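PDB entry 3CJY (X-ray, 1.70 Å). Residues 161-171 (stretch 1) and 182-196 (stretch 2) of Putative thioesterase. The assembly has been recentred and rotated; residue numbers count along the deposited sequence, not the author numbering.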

# COMPACT_ATOMS: atom_id res chain seq x y z
N SER A 161 4.02 -20.97 -5.91
CA SER A 161 3.12 -20.33 -6.88
C SER A 161 2.98 -18.85 -6.66
O SER A 161 2.69 -18.40 -5.56
N GLY A 162 3.25 -18.10 -7.72
CA GLY A 162 3.07 -16.66 -7.68
C GLY A 162 4.24 -15.86 -7.13
O GLY A 162 4.24 -14.66 -7.17
N ARG A 163 5.20 -16.57 -6.57
CA ARG A 163 6.38 -15.94 -5.98
C ARG A 163 7.58 -15.83 -6.90
O ARG A 163 7.84 -16.69 -7.75
N THR A 164 8.32 -14.76 -6.65
CA THR A 164 9.62 -14.48 -7.30
C THR A 164 10.54 -13.91 -6.23
O THR A 164 10.19 -12.94 -5.54
N ARG A 165 11.68 -14.57 -6.05
CA ARG A 165 12.70 -14.14 -5.08
C ARG A 165 14.03 -13.91 -5.78
O ARG A 165 14.59 -14.81 -6.39
N LEU A 166 14.46 -12.65 -5.77
CA LEU A 166 15.70 -12.23 -6.42
C LEU A 166 16.65 -11.56 -5.42
O LEU A 166 16.21 -10.82 -4.54
N TRP A 167 17.94 -11.82 -5.58
CA TRP A 167 18.97 -11.05 -4.91
C TRP A 167 19.30 -9.89 -5.86
O TRP A 167 19.61 -10.08 -7.05
N LEU A 168 19.27 -8.68 -5.32
CA LEU A 168 19.56 -7.47 -6.08
C LEU A 168 20.67 -6.67 -5.44
O LEU A 168 20.74 -6.54 -4.25
N ARG A 169 21.55 -6.14 -6.27
CA ARG A 169 22.64 -5.32 -5.76
C ARG A 169 22.97 -4.23 -6.76
O ARG A 169 23.20 -4.52 -7.96
N ARG A 170 22.97 -3.00 -6.27
CA ARG A 170 23.39 -1.85 -7.11
C ARG A 170 24.87 -1.95 -7.41
O ARG A 170 25.73 -2.08 -6.50
N LYS A 171 25.19 -1.89 -8.70
CA LYS A 171 26.58 -1.96 -9.12
C LYS A 171 27.37 -0.73 -8.67
O LYS A 171 28.59 -0.78 -8.60
N ALA A 182 12.97 1.92 -2.55
CA ALA A 182 11.86 2.29 -3.40
C ALA A 182 12.09 1.70 -4.79
O ALA A 182 11.18 1.22 -5.43
N MSE A 183 13.33 1.74 -5.26
CA MSE A 183 13.63 1.25 -6.61
C MSE A 183 13.45 -0.28 -6.65
O MSE A 183 12.85 -0.83 -7.57
N PHE A 184 13.99 -0.98 -5.65
CA PHE A 184 13.91 -2.43 -5.63
C PHE A 184 12.49 -2.96 -5.44
O PHE A 184 12.13 -4.06 -5.90
N ALA A 185 11.67 -2.18 -4.72
CA ALA A 185 10.26 -2.50 -4.51
C ALA A 185 9.51 -2.55 -5.85
O ALA A 185 8.56 -3.29 -6.01
N ASP A 186 9.95 -1.74 -6.81
CA ASP A 186 9.30 -1.69 -8.13
C ASP A 186 9.81 -2.74 -9.13
O ASP A 186 9.68 -2.57 -10.36
N PHE A 187 10.32 -3.84 -8.61
CA PHE A 187 10.62 -5.01 -9.41
C PHE A 187 9.40 -5.96 -9.53
O PHE A 187 9.43 -6.99 -10.19
N LEU A 188 8.27 -5.56 -8.95
CA LEU A 188 7.07 -6.40 -9.01
C LEU A 188 6.59 -6.66 -10.43
O LEU A 188 6.01 -7.70 -10.67
N PRO A 189 6.74 -5.69 -11.36
CA PRO A 189 6.32 -6.07 -12.74
C PRO A 189 7.04 -7.33 -13.29
O PRO A 189 6.47 -8.12 -14.03
N ILE A 190 8.27 -7.56 -12.86
CA ILE A 190 9.03 -8.75 -13.27
C ILE A 190 8.37 -9.98 -12.64
O ILE A 190 8.18 -10.99 -13.30
N ALA A 191 7.92 -9.84 -11.41
CA ALA A 191 7.25 -10.94 -10.73
C ALA A 191 5.93 -11.25 -11.44
O ALA A 191 5.53 -12.42 -11.57
N LEU A 192 5.29 -10.22 -11.97
CA LEU A 192 4.01 -10.42 -12.69
C LEU A 192 4.26 -11.22 -13.97
O LEU A 192 3.54 -12.17 -14.29
N GLY A 193 5.32 -10.85 -14.69
CA GLY A 193 5.67 -11.52 -15.95
C GLY A 193 5.95 -12.98 -15.69
O GLY A 193 5.59 -13.84 -16.46
N ARG A 194 6.56 -13.27 -14.56
CA ARG A 194 6.82 -14.67 -14.22
C ARG A 194 5.56 -15.46 -13.84
O ARG A 194 5.42 -16.63 -14.16
N ALA A 195 4.66 -14.80 -13.12
CA ALA A 195 3.46 -15.44 -12.60
C ALA A 195 2.52 -15.71 -13.75
O ALA A 195 1.86 -16.74 -13.77
N THR A 196 2.49 -14.82 -14.73
CA THR A 196 1.57 -15.00 -15.85
C THR A 196 2.18 -15.78 -17.00
O THR A 196 1.48 -16.52 -17.72

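No direct hydrogen bond joins the two stretches; the polar link between them is carried by two ordered waters, both of which meet the side chain of Thr164. Water 1 donates to Ala191 O at 2.8 Å and, more weakly, to Gly162 O at 2.9 Å, and it lies 2.7 Å from Thr164 OG1. Water 2 accepts a hydrogen bond from Arg194 NH1 at 3.1 Å and is also hydrogen-bonded to Thr164 OG1, again at 3.1 Å. The threonine hydroxyl is thus tied through solvent both to the backbone of helix 188-196 and to the guanidinium of one of its arginines.

The strand, residues 163-170, crosses this helix at 132° between their N-to-C directions, with the axes approaching to 8.0 Å. Its alternation sorts the side chains: Thr164, Leu166 and Leu168 point their CB atoms toward stretch 2, whereas Arg163, Arg165 and Arg169 point away. The three inward residues share the m rotamer at chi1, and both leucines continue with chi2 in t.

Near the start of the strand the backbones come closest, where Gly162 and Thr164 face Ala195 and Ala191. Gly162, whose positive phi by itself favours glycine, brings its CA to 4.4 Å from Ala195 CB. Two residues on, Thr164 sits against Ala191, with 4.0 Å between the CB atoms of Thr164 and Ala191, and Thr164 OG1 also approaches Arg194 CD at 3.5 Å. Arg194 starts in m and then extends through t angles, so that its aliphatic part runs past the threonine and its end reaches Leu166, where Arg194 NH1 lies 4.2 Å from Leu166 CD2.

Further along, the packing becomes mainly apolar and the backbones stand further apart, with CA to CA distances of 9.3 Å for Leu166 and Phe187 and 7.6 Å for Leu168 and Phe184, and larger side chains fill the space. Leu166 CD1 reaches Phe187 CD2 at 4.3 Å. Leu168 is the centre of this region, covered by stretch 2 more extensively than any other residue of the strand, and it engages two aromatic rings at once. Its CB lies 3.9 Å from the centroid of the Phe184 ring, and its CD1 lies 3.9 Å from the centroid of the Phe187 ring; each atom sits over a ring face, close to the normal, in a CH-pi contact. Leu168 CD1 also comes within 3.6 Å of Phe184 CD1, while Leu168 CD2 packs 3.7 Å from Phe187 CE2. Both phenylalanines direct CB toward the strand with chi1 in m, at -70° for Phe184 and -87° for Phe187.

At the far end of the strand, Arg170 leaves sideways but still contributes through its aliphatic portion, its CG lying 3.9 Å from Phe184 CZ. A bend at chi3 (p, 64°) follows two angles in m and t, and the guanidinium approaches the selenomethionine at position 183, with Arg170 NH1 3.6 Å from Met183 CE. The guanidinium nitrogens of Arg170 are hydrogen-bonded just outside the two stretches.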

# COMPACT_ATOMS: atom_id res chain seq x y z
CB SER A 161 1.72 -20.96 -6.78
OG SER A 161 0.91 -20.55 -7.87
CB ARG A 163 6.77 -16.62 -4.67
CG ARG A 163 5.69 -16.67 -3.58
CD ARG A 163 6.20 -17.25 -2.32
NE ARG A 163 5.17 -17.27 -1.27
CZ ARG A 163 4.94 -16.29 -0.40
NH1 ARG A 163 5.62 -15.17 -0.42
NH2 ARG A 163 3.98 -16.42 0.52
CB THR A 164 9.49 -13.55 -8.50
OG1 THR A 164 8.74 -14.20 -9.54
CG2 THR A 164 10.87 -13.12 -9.03
CB ARG A 165 12.84 -15.13 -3.95
CG ARG A 165 11.60 -15.30 -3.15
CD ARG A 165 11.60 -16.47 -2.20
NE ARG A 165 10.53 -16.29 -1.23
CZ ARG A 165 9.86 -17.27 -0.66
NH1 ARG A 165 10.12 -18.51 -1.01
NH2 ARG A 165 8.93 -16.99 0.23
CB LEU A 166 15.34 -11.18 -7.50
CG LEU A 166 14.36 -11.61 -8.56
CD1 LEU A 166 14.10 -10.36 -9.46
CD2 LEU A 166 14.91 -12.70 -9.38
CB TRP A 167 20.24 -11.86 -4.62
CG TRP A 167 20.15 -12.80 -3.48
CD1 TRP A 167 20.14 -14.16 -3.56
CD2 TRP A 167 20.08 -12.47 -2.10
NE1 TRP A 167 20.09 -14.70 -2.31
CE2 TRP A 167 20.01 -13.69 -1.39
CE3 TRP A 167 20.05 -11.30 -1.39
CZ2 TRP A 167 19.97 -13.74 0.02
CZ3 TRP A 167 19.99 -11.34 0.00
CH2 TRP A 167 19.96 -12.54 0.68
CB LEU A 168 18.33 -6.55 -6.15
CG LEU A 168 17.06 -7.17 -6.72
CD1 LEU A 168 15.91 -6.13 -6.56
CD2 LEU A 168 17.24 -7.64 -8.15
CB ARG A 169 23.88 -6.17 -5.50
CG ARG A 169 24.98 -5.29 -4.86
CD ARG A 169 26.20 -6.07 -4.48
NE ARG A 169 26.88 -6.76 -5.57
CZ ARG A 169 27.92 -7.58 -5.36
NH1 ARG A 169 28.37 -7.75 -4.12
NH2 ARG A 169 28.52 -8.22 -6.36
CB ARG A 170 23.10 -0.51 -6.45
CG ARG A 170 21.63 -0.15 -6.51
CD ARG A 170 21.30 1.03 -5.76
NE ARG A 170 21.95 2.18 -6.31
CZ ARG A 170 21.50 3.42 -6.13
NH1 ARG A 170 20.39 3.63 -5.44
NH2 ARG A 170 22.15 4.44 -6.67
CB LYS A 171 26.68 -2.15 -10.65
CG LYS A 171 26.21 -3.58 -11.11
CD LYS A 171 26.27 -3.75 -12.64
CE LYS A 171 25.50 -4.96 -13.11
NZ LYS A 171 25.64 -5.10 -14.60
CB ALA A 182 11.72 3.83 -3.48
CB MSE A 183 15.00 1.75 -7.05
CG MSE A 183 14.85 3.18 -7.57
SE MSE A 183 16.51 4.06 -8.13
CE MSE A 183 17.07 4.40 -6.54
CB PHE A 184 14.84 -3.01 -4.55
CG PHE A 184 16.32 -2.87 -4.87
CD1 PHE A 184 16.76 -2.70 -6.18
CD2 PHE A 184 17.26 -3.09 -3.88
CE1 PHE A 184 18.14 -2.71 -6.48
CE2 PHE A 184 18.64 -3.06 -4.17
CZ PHE A 184 19.06 -2.83 -5.48
CB ALA A 185 9.55 -1.44 -3.56
CB ASP A 186 9.34 -0.30 -8.70
CG ASP A 186 8.33 -0.08 -9.85
OD1 ASP A 186 7.20 -0.56 -9.76
OD2 ASP A 186 8.70 0.57 -10.86
CB PHE A 187 11.84 -5.75 -8.86
CG PHE A 187 13.15 -5.24 -9.38
CD1 PHE A 187 13.55 -3.93 -9.15
CD2 PHE A 187 14.02 -6.10 -10.06
CE1 PHE A 187 14.74 -3.44 -9.62
CE2 PHE A 187 15.24 -5.63 -10.53
CZ PHE A 187 15.60 -4.30 -10.29
CB LEU A 188 5.93 -5.89 -8.12
CG LEU A 188 6.02 -6.33 -6.67
CD1 LEU A 188 5.12 -5.53 -5.77
CD2 LEU A 188 5.73 -7.84 -6.56
CB PRO A 189 6.57 -4.79 -13.54
CG PRO A 189 6.45 -3.69 -12.51
CD PRO A 189 7.04 -4.24 -11.26
CB ILE A 190 10.52 -8.63 -12.87
CG1 ILE A 190 11.19 -7.51 -13.70
CG2 ILE A 190 11.23 -9.95 -13.06
CD1 ILE A 190 12.57 -7.19 -13.25
CB ALA A 191 6.96 -10.59 -9.27
CB LEU A 192 3.33 -9.10 -12.97
CG LEU A 192 2.05 -9.20 -13.77
CD1 LEU A 192 1.02 -10.13 -13.07
CD2 LEU A 192 1.49 -7.79 -14.10
CB ARG A 194 7.82 -14.80 -13.08
CG ARG A 194 9.17 -14.25 -13.47
CD ARG A 194 10.27 -14.87 -12.67
NE ARG A 194 11.57 -14.40 -13.16
CZ ARG A 194 12.73 -14.73 -12.61
NH1 ARG A 194 12.76 -15.53 -11.56
NH2 ARG A 194 13.85 -14.25 -13.13
CB ALA A 195 2.78 -14.55 -11.57
CB THR A 196 1.05 -13.68 -16.41
OG1 THR A 196 2.15 -12.92 -16.88
CG2 THR A 196 0.33 -12.92 -15.39
O HOH W 1 6.03 -14.13 -9.38
O HOH W 2 10.38 -16.80 -10.11